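Local coordinates for transcriptional regulator, GntR family (Ralstonia eutropha, PDB 3IHU), which probably binds DNA and regulates transcription as a GntR-family factor, joining a winged-helix DNA-binding region to a helical FCD domain, at residues E86-L91 and N211-I216; V93-T98 and A207-V212; L100-A105 and D199-A204; A127-Q132 and L178-L183; H143-L148 and D184-I189. All blocks are in the same frame, centred on the assembly; numbering follows the deposited sequence.

Contact 1. Residues E86-L91 and N211-I216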
# COMPACT_ATOMS: atom_id res chain seq x y z
N GLU A 86 -15.37 -2.24 -8.92
CA GLU A 86 -14.96 -2.12 -7.54
C GLU A 86 -13.50 -1.62 -7.49
O GLU A 86 -13.14 -0.82 -6.65
CB GLU A 86 -15.09 -3.41 -6.76
CG GLU A 86 -16.54 -3.81 -6.39
CD GLU A 86 -16.65 -5.25 -5.86
OE1 GLU A 86 -15.81 -6.13 -6.19
OE2 GLU A 86 -17.60 -5.51 -5.10
N THR A 87 -12.67 -2.10 -8.42
CA THR A 87 -11.29 -1.64 -8.54
C THR A 87 -11.24 -0.16 -8.88
O THR A 87 -10.50 0.62 -8.28
CB THR A 87 -10.54 -2.51 -9.60
OG1 THR A 87 -10.52 -3.87 -9.14
CG2 THR A 87 -9.15 -2.00 -9.80
N LEU A 88 -12.02 0.25 -9.86
CA LEU A 88 -12.03 1.64 -10.26
C LEU A 88 -12.49 2.55 -9.09
O LEU A 88 -11.98 3.66 -8.92
CB LEU A 88 -12.92 1.85 -11.46
CG LEU A 88 -12.40 1.22 -12.77
CD1 LEU A 88 -13.48 1.30 -13.87
CD2 LEU A 88 -11.07 1.90 -13.19
N ASP A 89 -13.44 2.05 -8.30
CA ASP A 89 -13.94 2.81 -7.13
C ASP A 89 -12.86 2.92 -6.06
O ASP A 89 -12.68 3.99 -5.49
CB ASP A 89 -15.26 2.19 -6.60
CG ASP A 89 -16.48 2.49 -7.48
OD1 ASP A 89 -16.41 3.28 -8.47
OD2 ASP A 89 -17.55 1.93 -7.17
N VAL A 90 -12.10 1.84 -5.80
CA VAL A 90 -10.98 1.91 -4.94
C VAL A 90 -9.90 2.93 -5.45
O VAL A 90 -9.34 3.70 -4.69
CB VAL A 90 -10.33 0.52 -4.74
CG1 VAL A 90 -8.92 0.64 -4.14
CG2 VAL A 90 -11.25 -0.41 -3.92
N LEU A 91 -9.58 2.90 -6.72
CA LEU A 91 -8.58 3.81 -7.28
C LEU A 91 -9.06 5.26 -7.16
O LEU A 91 -8.29 6.15 -7.01
CB LEU A 91 -8.33 3.46 -8.73
CG LEU A 91 -7.64 2.11 -8.99
CD1 LEU A 91 -7.80 1.76 -10.46
CD2 LEU A 91 -6.15 2.19 -8.55
N ASN A 211 -2.01 6.85 -13.35
CA ASN A 211 -1.21 5.93 -14.20
C ASN A 211 -1.55 4.50 -13.96
O ASN A 211 -1.68 3.75 -14.92
CB ASN A 211 0.31 6.11 -14.01
CG ASN A 211 0.82 7.41 -14.58
OD1 ASN A 211 0.15 8.02 -15.41
ND2 ASN A 211 2.00 7.86 -14.14
N VAL A 212 -1.71 4.11 -12.69
CA VAL A 212 -2.17 2.78 -12.38
C VAL A 212 -3.55 2.48 -13.02
O VAL A 212 -3.72 1.45 -13.68
CB VAL A 212 -2.17 2.52 -10.86
CG1 VAL A 212 -2.76 1.17 -10.52
CG2 VAL A 212 -0.75 2.71 -10.30
N ARG A 213 -4.51 3.39 -12.89
CA ARG A 213 -5.83 3.22 -13.50
C ARG A 213 -5.73 3.05 -15.03
O ARG A 213 -6.29 2.12 -15.59
CB ARG A 213 -6.74 4.41 -13.21
CG ARG A 213 -8.17 4.25 -13.81
CD ARG A 213 -8.96 5.54 -13.80
NE ARG A 213 -9.20 5.88 -12.43
CZ ARG A 213 -8.60 6.84 -11.71
NH1 ARG A 213 -7.70 7.66 -12.25
NH2 ARG A 213 -8.93 6.97 -10.41
N GLY A 214 -5.00 3.94 -15.68
CA GLY A 214 -4.69 3.82 -17.09
C GLY A 214 -4.12 2.47 -17.49
O GLY A 214 -4.60 1.87 -18.44
N ALA A 215 -3.16 1.95 -16.74
CA ALA A 215 -2.59 0.67 -17.11
C ALA A 215 -3.64 -0.44 -17.02
O ALA A 215 -3.69 -1.35 -17.87
CB ALA A 215 -1.36 0.32 -16.20
N ILE A 216 -4.45 -0.41 -15.97
CA ILE A 216 -5.46 -1.46 -15.76
C ILE A 216 -6.48 -1.38 -16.88
O ILE A 216 -6.82 -2.40 -17.47
CB ILE A 216 -6.14 -1.36 -14.37
CG1 ILE A 216 -5.13 -1.76 -13.30
CG2 ILE A 216 -7.38 -2.24 -14.30
CD1 ILE A 216 -5.47 -1.44 -11.88
O HOH W 1 -11.16 5.11 -10.97

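Contact 2. Residues V93-T98 and A207-V212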
# COMPACT_ATOMS: atom_id res chain seq x y z
N VAL A 93 -10.72 6.63 -4.68
CA VAL A 93 -10.32 7.03 -3.35
C VAL A 93 -8.76 7.09 -3.17
O VAL A 93 -8.26 8.05 -2.63
CB VAL A 93 -10.87 6.04 -2.31
CG1 VAL A 93 -10.29 6.33 -0.94
CG2 VAL A 93 -12.45 6.10 -2.30
N ALA A 94 -8.03 6.07 -3.63
CA ALA A 94 -6.59 6.07 -3.57
C ALA A 94 -5.98 7.25 -4.27
O ALA A 94 -5.02 7.80 -3.80
CB ALA A 94 -5.97 4.73 -4.08
N GLU A 95 -6.52 7.64 -5.40
CA GLU A 95 -6.04 8.83 -6.09
C GLU A 95 -6.07 10.07 -5.23
O GLU A 95 -5.07 10.77 -5.08
CB GLU A 95 -6.81 9.08 -7.37
CG GLU A 95 -6.29 10.21 -8.15
CD GLU A 95 -7.04 10.36 -9.46
OE1 GLU A 95 -7.55 9.35 -9.95
OE2 GLU A 95 -7.06 11.48 -10.01
N ARG A 96 -7.18 10.31 -4.60
CA ARG A 96 -7.36 11.51 -3.80
C ARG A 96 -6.59 11.43 -2.50
O ARG A 96 -6.03 12.46 -2.08
CB ARG A 96 -8.82 11.77 -3.57
CG ARG A 96 -9.45 12.28 -4.93
CD ARG A 96 -10.88 11.96 -5.09
NE ARG A 96 -11.34 12.42 -6.41
CZ ARG A 96 -11.25 11.76 -7.57
NH1 ARG A 96 -10.71 10.54 -7.64
NH2 ARG A 96 -11.75 12.34 -8.68
N MSE A 97 -6.51 10.23 -1.92
CA MSE A 97 -5.80 10.06 -0.63
C MSE A 97 -4.24 10.05 -0.83
O MSE A 97 -3.55 10.54 0.03
CB MSE A 97 -6.30 8.87 0.22
CG MSE A 97 -7.84 9.04 0.63
SE MSE A 97 -8.01 10.59 1.78
CE MSE A 97 -8.76 12.03 0.63
N THR A 98 -3.76 9.57 -1.96
CA THR A 98 -2.31 9.58 -2.25
C THR A 98 -1.89 10.96 -2.59
O THR A 98 -0.82 11.41 -2.23
CB THR A 98 -1.92 8.64 -3.39
OG1 THR A 98 -2.39 7.31 -3.10
CG2 THR A 98 -0.36 8.61 -3.59
N ALA A 207 -1.28 11.81 -9.72
CA ALA A 207 -0.74 11.33 -11.00
C ALA A 207 -0.40 9.86 -10.94
O ALA A 207 -0.65 9.13 -11.90
CB ALA A 207 0.55 12.18 -11.45
N HIS A 208 0.21 9.42 -9.85
CA HIS A 208 0.64 8.03 -9.77
C HIS A 208 -0.60 7.12 -9.96
O HIS A 208 -0.61 6.19 -10.76
CB HIS A 208 1.28 7.75 -8.41
CG HIS A 208 1.49 6.29 -8.13
ND1 HIS A 208 2.05 5.43 -9.05
CD2 HIS A 208 1.14 5.52 -7.08
CE1 HIS A 208 2.10 4.21 -8.55
NE2 HIS A 208 1.54 4.24 -7.35
N VAL A 209 -1.65 7.40 -9.19
CA VAL A 209 -2.86 6.54 -9.25
C VAL A 209 -3.54 6.61 -10.60
O VAL A 209 -4.02 5.60 -11.09
CB VAL A 209 -3.80 6.83 -8.09
CG1 VAL A 209 -5.07 5.91 -8.15
CG2 VAL A 209 -3.03 6.66 -6.78
N LYS A 210 -3.59 7.78 -11.20
CA LYS A 210 -4.07 7.91 -12.57
C LYS A 210 -3.32 6.99 -13.54
O LYS A 210 -3.91 6.37 -14.43
CB LYS A 210 -3.92 9.37 -13.04
CG LYS A 210 -4.82 10.41 -12.41
CD LYS A 210 -4.46 11.80 -13.05
CE LYS A 210 -5.05 12.93 -12.29
NZ LYS A 210 -6.49 12.77 -12.37
N ASN A 211 -2.01 6.85 -13.35
CA ASN A 211 -1.21 5.93 -14.20
C ASN A 211 -1.55 4.50 -13.96
O ASN A 211 -1.68 3.75 -14.92
CB ASN A 211 0.31 6.11 -14.01
CG ASN A 211 0.82 7.41 -14.58
OD1 ASN A 211 0.15 8.02 -15.41
ND2 ASN A 211 2.00 7.86 -14.14
N VAL A 212 -1.71 4.11 -12.69
CA VAL A 212 -2.17 2.78 -12.38
C VAL A 212 -3.55 2.48 -13.02
O VAL A 212 -3.72 1.45 -13.68
CB VAL A 212 -2.17 2.52 -10.86
CG1 VAL A 212 -2.76 1.17 -10.52
CG2 VAL A 212 -0.75 2.71 -10.30

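Contact 3. Residues L100-A105 and D199-A204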
# COMPACT_ATOMS: atom_id res chain seq x y z
N LEU A 100 -3.37 13.60 -1.28
CA LEU A 100 -3.27 14.24 -0.01
C LEU A 100 -2.06 13.80 0.81
O LEU A 100 -1.53 14.57 1.55
CB LEU A 100 -4.54 14.05 0.80
CG LEU A 100 -4.71 14.78 2.09
CD1 LEU A 100 -4.37 16.23 1.94
CD2 LEU A 100 -6.25 14.55 2.57
N LEU A 101 -1.65 12.54 0.73
CA LEU A 101 -0.44 12.10 1.42
C LEU A 101 0.80 12.96 1.01
O LEU A 101 1.58 13.41 1.87
CB LEU A 101 -0.18 10.65 1.11
CG LEU A 101 1.02 9.96 1.77
CD1 LEU A 101 0.79 9.75 3.26
CD2 LEU A 101 1.40 8.71 0.97
N ALA A 102 1.00 13.09 -0.31
CA ALA A 102 2.09 13.88 -0.90
C ALA A 102 1.92 15.33 -0.51
O ALA A 102 2.87 15.99 -0.09
CB ALA A 102 2.09 13.74 -2.44
N ARG A 103 0.71 15.86 -0.68
CA ARG A 103 0.44 17.23 -0.29
C ARG A 103 0.81 17.52 1.13
O ARG A 103 1.53 18.49 1.41
CB ARG A 103 -1.03 17.58 -0.51
CG ARG A 103 -1.39 19.04 -0.17
CD ARG A 103 -2.91 19.29 -0.21
NE ARG A 103 -3.09 20.72 -0.09
CZ ARG A 103 -3.03 21.59 -1.08
NH1 ARG A 103 -2.96 21.22 -2.34
NH2 ARG A 103 -3.09 22.87 -0.81
N ALA A 104 0.38 16.68 2.05
CA ALA A 104 0.64 16.95 3.46
C ALA A 104 2.15 16.81 3.79
O ALA A 104 2.64 17.49 4.70
CB ALA A 104 -0.17 16.05 4.36
N ALA A 105 2.84 15.87 3.13
CA ALA A 105 4.23 15.60 3.41
C ALA A 105 5.11 16.83 3.16
O ALA A 105 6.21 16.87 3.70
CB ALA A 105 4.80 14.37 2.57
N ASP A 199 0.35 22.15 -3.86
CA ASP A 199 -0.45 21.82 -5.03
C ASP A 199 0.28 20.90 -6.01
O ASP A 199 -0.34 20.00 -6.59
CB ASP A 199 -0.93 23.05 -5.78
CG ASP A 199 -2.04 23.82 -5.06
OD1 ASP A 199 -2.66 23.35 -4.08
OD2 ASP A 199 -2.27 24.93 -5.51
N ALA A 200 1.57 21.14 -6.26
CA ALA A 200 2.31 20.30 -7.20
C ALA A 200 2.58 18.94 -6.54
O ALA A 200 2.59 17.94 -7.22
CB ALA A 200 3.63 20.94 -7.68
N ALA A 201 2.78 18.92 -5.24
CA ALA A 201 2.88 17.63 -4.54
C ALA A 201 1.59 16.82 -4.69
O ALA A 201 1.66 15.66 -5.06
CB ALA A 201 3.23 17.80 -3.11
N GLU A 202 0.42 17.45 -4.47
CA GLU A 202 -0.85 16.74 -4.56
C GLU A 202 -1.00 16.18 -5.96
O GLU A 202 -1.43 15.02 -6.13
CB GLU A 202 -2.05 17.64 -4.22
CG GLU A 202 -3.36 16.81 -4.13
CD GLU A 202 -4.55 17.62 -3.61
OE1 GLU A 202 -4.36 18.79 -3.27
OE2 GLU A 202 -5.67 17.04 -3.52
N ALA A 203 -0.70 17.01 -6.97
CA ALA A 203 -0.83 16.57 -8.34
C ALA A 203 0.05 15.38 -8.62
O ALA A 203 -0.36 14.47 -9.33
CB ALA A 203 -0.55 17.71 -9.33
N ALA A 204 1.27 15.38 -8.10
CA ALA A 204 2.15 14.24 -8.32
C ALA A 204 1.66 12.94 -7.63
O ALA A 204 1.78 11.84 -8.19
CB ALA A 204 3.58 14.56 -7.89

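Contact 4. Residues A127-Q132 and L178-L183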
# COMPACT_ATOMS: atom_id res chain seq x y z
N ALA A 127 17.30 1.02 -6.84
CA ALA A 127 18.12 -0.19 -6.75
C ALA A 127 17.27 -1.46 -6.84
O ALA A 127 17.65 -2.41 -7.52
CB ALA A 127 18.95 -0.18 -5.48
N ALA A 128 16.13 -1.51 -6.15
CA ALA A 128 15.31 -2.71 -6.24
C ALA A 128 14.75 -2.90 -7.66
O ALA A 128 14.67 -4.05 -8.15
CB ALA A 128 14.17 -2.72 -5.22
N GLU A 129 14.35 -1.80 -8.31
CA GLU A 129 13.77 -1.88 -9.65
C GLU A 129 14.78 -2.44 -10.65
O GLU A 129 14.45 -3.33 -11.44
CB GLU A 129 13.30 -0.53 -10.13
CG GLU A 129 12.45 -0.56 -11.41
CD GLU A 129 13.25 -0.74 -12.71
OE1 GLU A 129 14.38 -0.21 -12.83
OE2 GLU A 129 12.72 -1.45 -13.61
N LYS A 130 15.99 -1.91 -10.60
CA LYS A 130 17.06 -2.41 -11.43
C LYS A 130 17.27 -3.92 -11.18
O LYS A 130 17.30 -4.70 -12.15
CB LYS A 130 18.33 -1.59 -11.18
CG LYS A 130 19.51 -1.95 -12.08
CD LYS A 130 20.67 -1.03 -11.82
CE LYS A 130 21.98 -1.58 -12.41
NZ LYS A 130 23.14 -0.82 -11.90
N ALA A 131 17.39 -4.34 -9.92
CA ALA A 131 17.64 -5.77 -9.58
C ALA A 131 16.42 -6.66 -9.83
O ALA A 131 16.47 -7.85 -9.55
CB ALA A 131 18.11 -5.90 -8.12
N GLN A 132 15.31 -6.07 -10.30
CA GLN A 132 14.02 -6.78 -10.55
C GLN A 132 13.49 -7.63 -9.37
O GLN A 132 12.77 -8.64 -9.55
CB GLN A 132 14.06 -7.58 -11.87
CG GLN A 132 13.89 -6.66 -13.12
CD GLN A 132 14.14 -7.38 -14.43
OE1 GLN A 132 13.60 -8.46 -14.67
NE2 GLN A 132 14.95 -6.79 -15.29
N LEU A 178 4.21 -3.43 -13.55
CA LEU A 178 4.24 -1.99 -13.84
C LEU A 178 5.31 -1.21 -13.06
O LEU A 178 5.27 0.05 -12.92
CB LEU A 178 2.85 -1.40 -13.58
CG LEU A 178 1.75 -2.08 -14.43
CD1 LEU A 178 0.37 -1.71 -13.91
CD2 LEU A 178 1.88 -1.75 -15.95
N ARG A 179 6.31 -1.95 -12.57
CA ARG A 179 7.32 -1.35 -11.67
C ARG A 179 8.15 -0.19 -12.29
O ARG A 179 8.49 0.79 -11.61
CB ARG A 179 8.26 -2.42 -11.20
CG ARG A 179 9.16 -1.92 -10.13
CD ARG A 179 9.96 -3.03 -9.51
NE ARG A 179 9.14 -4.14 -9.04
CZ ARG A 179 9.32 -5.40 -9.44
NH1 ARG A 179 10.27 -5.69 -10.30
NH2 ARG A 179 8.55 -6.39 -8.97
N GLN A 180 8.49 -0.30 -13.57
CA GLN A 180 9.20 0.80 -14.23
C GLN A 180 8.40 2.10 -14.09
O GLN A 180 8.93 3.09 -13.64
CB GLN A 180 9.44 0.50 -15.69
CG GLN A 180 10.31 -0.75 -15.86
CD GLN A 180 10.61 -1.13 -17.31
OE1 GLN A 180 10.04 -2.10 -17.85
NE2 GLN A 180 11.52 -0.40 -17.91
N MSE A 181 7.12 2.07 -14.47
CA MSE A 181 6.26 3.25 -14.45
C MSE A 181 6.06 3.72 -13.01
O MSE A 181 6.08 4.92 -12.70
CB MSE A 181 4.89 2.90 -15.11
CG MSE A 181 3.78 3.95 -14.99
SE MSE A 181 2.00 3.19 -15.33
CE MSE A 181 1.71 2.31 -13.61
N ARG A 182 5.86 2.76 -12.11
CA ARG A 182 5.60 3.12 -10.72
C ARG A 182 6.82 3.83 -10.12
O ARG A 182 6.69 4.78 -9.39
CB ARG A 182 5.16 1.90 -9.91
CG ARG A 182 3.82 1.30 -10.42
CD ARG A 182 3.54 -0.12 -9.85
NE ARG A 182 3.77 -0.11 -8.41
CZ ARG A 182 4.33 -1.07 -7.70
NH1 ARG A 182 4.75 -2.19 -8.28
NH2 ARG A 182 4.51 -0.89 -6.41
N LEU A 183 8.00 3.34 -10.41
CA LEU A 183 9.22 3.96 -9.86
C LEU A 183 9.33 5.43 -10.31
O LEU A 183 9.63 6.34 -9.51
CB LEU A 183 10.45 3.20 -10.33
CG LEU A 183 11.76 3.92 -10.00
CD1 LEU A 183 11.98 3.95 -8.46
CD2 LEU A 183 12.93 3.25 -10.76
O HOH W 2 11.76 -4.23 -11.93

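Contact 5. Residues H143-L148 and D184-I189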
# COMPACT_ATOMS: atom_id res chain seq x y z
N HIS A 143 8.34 1.76 2.97
CA HIS A 143 9.12 2.76 3.65
C HIS A 143 8.94 4.20 3.12
O HIS A 143 8.87 5.17 3.88
CB HIS A 143 10.63 2.36 3.60
CG HIS A 143 11.50 3.25 4.41
ND1 HIS A 143 11.23 3.55 5.73
CD2 HIS A 143 12.65 3.90 4.10
CE1 HIS A 143 12.17 4.36 6.19
NE2 HIS A 143 13.04 4.58 5.22
N PHE A 144 8.88 4.32 1.80
CA PHE A 144 8.62 5.58 1.14
C PHE A 144 7.28 6.17 1.61
O PHE A 144 7.23 7.32 2.05
CB PHE A 144 8.55 5.29 -0.36
CG PHE A 144 8.26 6.47 -1.20
CD1 PHE A 144 9.11 7.54 -1.21
CD2 PHE A 144 7.15 6.51 -2.02
CE1 PHE A 144 8.87 8.62 -2.03
CE2 PHE A 144 6.91 7.59 -2.85
CZ PHE A 144 7.79 8.64 -2.84
N TYR A 145 6.23 5.35 1.57
CA TYR A 145 4.89 5.80 1.99
C TYR A 145 4.88 6.16 3.45
O TYR A 145 4.33 7.20 3.83
CB TYR A 145 3.84 4.72 1.71
CG TYR A 145 3.31 4.77 0.30
CD1 TYR A 145 4.11 4.51 -0.78
CD2 TYR A 145 1.95 5.04 0.06
CE1 TYR A 145 3.62 4.56 -2.06
CE2 TYR A 145 1.46 5.10 -1.23
CZ TYR A 145 2.28 4.85 -2.27
OH TYR A 145 1.74 4.91 -3.50
N ARG A 146 5.48 5.33 4.29
CA ARG A 146 5.53 5.65 5.71
C ARG A 146 6.27 6.97 6.01
O ARG A 146 5.85 7.78 6.85
CB ARG A 146 6.13 4.47 6.51
CG ARG A 146 6.52 4.78 7.96
CD ARG A 146 5.39 5.39 8.82
NE ARG A 146 4.16 4.57 8.79
CZ ARG A 146 3.83 3.63 9.67
NH1 ARG A 146 4.63 3.33 10.69
NH2 ARG A 146 2.69 2.97 9.53
N THR A 147 7.36 7.23 5.29
CA THR A 147 8.09 8.49 5.48
C THR A 147 7.20 9.65 5.06
O THR A 147 7.12 10.67 5.77
CB THR A 147 9.42 8.47 4.70
OG1 THR A 147 10.09 7.23 4.95
CG2 THR A 147 10.30 9.57 5.09
N LEU A 148 6.50 9.50 3.94
CA LEU A 148 5.59 10.55 3.52
C LEU A 148 4.57 10.79 4.63
O LEU A 148 4.22 11.95 4.91
CB LEU A 148 4.89 10.25 2.19
CG LEU A 148 5.77 10.24 0.95
CD1 LEU A 148 4.92 9.73 -0.24
CD2 LEU A 148 6.44 11.65 0.71
N ASP A 184 9.10 5.67 -11.60
CA ASP A 184 9.10 7.04 -12.10
C ASP A 184 8.08 7.89 -11.38
O ASP A 184 8.35 9.02 -11.00
CB ASP A 184 8.77 7.14 -13.58
CG ASP A 184 9.09 8.52 -14.10
OD1 ASP A 184 10.27 8.88 -14.02
OD2 ASP A 184 8.17 9.27 -14.49
N ASP A 185 6.90 7.32 -11.17
CA ASP A 185 5.88 8.02 -10.42
C ASP A 185 6.34 8.40 -8.99
O ASP A 185 6.05 9.51 -8.48
CB ASP A 185 4.58 7.17 -10.36
CG ASP A 185 3.89 7.05 -11.70
OD1 ASP A 185 4.32 7.72 -12.66
OD2 ASP A 185 2.89 6.29 -11.80
N TYR A 186 6.97 7.45 -8.31
CA TYR A 186 7.40 7.67 -6.96
C TYR A 186 8.52 8.70 -6.91
O TYR A 186 8.61 9.48 -5.97
CB TYR A 186 7.90 6.39 -6.29
CG TYR A 186 6.93 5.24 -6.17
CD1 TYR A 186 5.59 5.47 -5.89
CD2 TYR A 186 7.35 3.94 -6.29
CE1 TYR A 186 4.71 4.43 -5.75
CE2 TYR A 186 6.46 2.88 -6.15
CZ TYR A 186 5.14 3.15 -5.88
OH TYR A 186 4.20 2.14 -5.76
N ARG A 187 9.40 8.66 -7.91
CA ARG A 187 10.40 9.68 -8.04
C ARG A 187 9.78 11.05 -8.22
O ARG A 187 10.27 11.98 -7.62
CB ARG A 187 11.35 9.35 -9.18
CG ARG A 187 12.16 8.15 -8.86
CD ARG A 187 12.94 7.68 -10.08
NE ARG A 187 14.18 8.38 -10.10
CZ ARG A 187 15.28 7.96 -10.71
NH1 ARG A 187 15.29 6.81 -11.41
NH2 ARG A 187 16.36 8.71 -10.60
N ARG A 188 8.74 11.18 -9.05
CA ARG A 188 8.11 12.50 -9.24
C ARG A 188 7.43 12.98 -7.93
O ARG A 188 7.47 14.18 -7.62
CB ARG A 188 7.08 12.49 -10.41
CG ARG A 188 7.73 12.27 -11.80
CD ARG A 188 6.76 11.75 -12.91
NE ARG A 188 7.39 11.84 -14.22
CZ ARG A 188 7.38 12.94 -15.00
NH1 ARG A 188 6.71 14.03 -14.67
NH2 ARG A 188 8.04 12.92 -16.16
N ILE A 189 6.81 12.04 -7.20
CA ILE A 189 6.21 12.39 -5.92
C ILE A 189 7.29 12.98 -4.98
O ILE A 189 7.10 14.05 -4.45
CB ILE A 189 5.49 11.22 -5.21
CG1 ILE A 189 4.22 10.81 -5.96
CG2 ILE A 189 5.17 11.61 -3.74
CD1 ILE A 189 3.64 9.45 -5.59
O HOH W 3 1.88 2.59 -5.00

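Contact 1. Residues E86-L91 and N211-I216
R213 carries most of the polar side of this contact, running its aliphatic part past L88 and L91 before its head turns back to the facing helix. R213 CB lies 4.0 Å from L91 CD1. R213 CG, anti to the backbone N (chi1 -178°), meets L88 CD2 at 3.8 Å, the two side chains crossing at about a right angle. The chain then bends at chi3 (-67°), which brings NE round to water 1. R213 NE donates to this water over 2.6 Å, in the plane of the guanidinium, and the water in turn donates to L88 O at 2.6 Å, so a helix carbonyl is tied to the arginine through one solvent molecule. Further out, R213 NH2 comes within 3.6 Å of L91 O, but its strong partner is E95, one turn on, with which it forms a salt bridge. Alongside the arginine the contact is buried and made by methyl groups: L91 CD2 packs on V212 CG1 at 4.1 Å, and L91 CD1 reaches I216 CD1, which T87 CG2 also touches. The short segments run antiparallel at 165°, their axes 10.6 Å apart, a separation spanned by side chains. This is the end of the pairing of helices 84-105 and 198-219 where T87 and I216 also rest on V169 of helix 167-172, while V212 leans on M181 of helix 179-195.

Contact 2. Residues V93-T98 and A207-V212
V209 presses its two methyl groups against the backbone of A94 and E95, central to an antiparallel helix pair within the helical FCD domain. The segments run at 158° with their axes 8.3 Å apart, close enough for a valine to meet main-chain atoms directly: V209 CG1 is 3.6 Å from E95 N, and V209 CG2 lies 3.8 Å from A94 O. E95 CB also touches V209 CG1, at 3.7 Å, and T98 OG1 approaches CG2. At the outer margin, the long chain of E95 passes over K210. With E95 CG anti to the backbone N (chi1 -175°) and the rest extended, the carboxylate lies above K210 CG, and the lysine folds at chi4 (-63°) to bring NZ back onto it. The result is a salt bridge with the exposed lysine at one oxygen, while OE1 is engaged by R213, so the carboxylate is gripped from two residues of helix 198-219. These two positive partners would be expected to favour its charged form. Further out, H208 and N211 bind D185 of helix 179-195, and T98 and M97 lean on I164 of helix 155-165. T98 is itself held by its own helix: T98 OG1 donates to A94 O over 2.8 Å, reaching that carbonyl from the face opposite T98 N. At the charged margin, K210 NZ meets E95 OE2 on its syn side at 2.7 Å.

Contact 3. Residues L100-A105 and D199-A204
R103 lays its chain across E202, CB against CB at 3.8 Å, and carries its head on to D199. CG is anti to the backbone N (chi1 -178°) and the chain stays extended as far as NE, with the guanidinium near both acids. There NH1 serves both members of a salt-bridge network. The bond from R103 NH1 to D199 OD1, 2.8 Å long and nearly straight, lies in the guanidinium plane and uses the anti lone pair of the carboxylate; R103 NH2 adds a weak bond to the same oxygen. The other, from R103 NH1 to E202 OE1 at 3.0 Å, is more bent (136°) and tilted out of the arginine plane. Two acids around one arginine probably stabilise its positive charge. Beside this charged margin the backbones meet through alanines: A102 CB lies 3.3 Å from A201 O, and A201 CB is 3.5 Å from A102 O. The alanines let the axes of these antiparallel segments approach to 6.9 Å. A102 also packs on I189 and V193 of helix 179-195, while L101 of helix 84-105 turns to Y145 and L148 of helix 134-152.

Contact 4. Residues A127-Q132 and L178-L183
E129 packs its aliphatic part tightly against R179 and L183 of helix 179-195. E129 CB meets L183 CD2 at 3.8 Å, the side chains crossing at about a right angle, and E129 CG rests on R179 CG, also 3.8 Å away. L183 is buried, with L125 and V126 of helix 112-130 alongside. The E129 chain then bends at chi2 (-78°), swinging CD away from the arginine head, so that E129 OE2 lies 3.4 Å from Q180 CG and 5.9 Å from R179 NH1: opposite charges without a salt bridge. The contact joins two helix ends. Helix 112-130 closes in a Schellman motif with Q132 at positive phi, whereas helix 179-195 is just starting, with L178 at its N-cap position. The looser part of the contact involves the exposed Q132 and Q180. Water 2 donates to E129 O at 2.9 Å and accepts from R179 NH1 in the guanidinium plane at 2.6 Å. The same R179 NH1 comes within 3.9 Å of Q132 C.

Contact 5. Residues H143-L148 and D184-I189
F144 and Y186 lead a buried, largely aromatic contact between two roughly parallel helices in the interior of the FCD domain. The short segments lie at 21° with axes 12.0 Å apart, a separation bridged by the aromatic rings. F144 CG is anti to the backbone N (chi1 179°), and the ring tip arrives at the other backbone: F144 CZ is 3.3 Å from Y186 O, and F144 CE2 is 3.8 Å from Y186 CB. The two rings meet obliquely, their planes at 53°. I189 CG2 touches both F144 CZ and L148 CD1, lying 4.0 Å from L148 CD1. On the other flank, Y186 CE1 comes to the edge of the Y145 ring. The hydroxyls share water 3, 2.8 Å from Y145 OH and 2.5 Å from Y186 OH; Y186 OH is also hydrogen-bonded to R182 NH2. F144 and L148 continue onto L118 of helix 112-130, while L148 and I189 reach L101 and A102, respectively, of helix 84-105.

Overall arrangement
From the N terminus, the chain passes the small winged-helix region and enters helix 84-105, whose three successive segments pair with helix 198-219 in reverse order. Contact 1 therefore closes the widest loop, contact 2 lies within its span but meets it at shared residues N211 and V212, and contact 3 is nested inside both. Within that loop, contact 4 ties the end of helix 112-130 to the start of helix 179-195, and contact 5 joins the latter to helix 134-152; these two cross, their segments alternating along the chain. Contact 5 touches both contact 2, through D185, and contact 3, so helices 134-152 and 179-195 pack on the antiparallel pair 84-105 and 198-219.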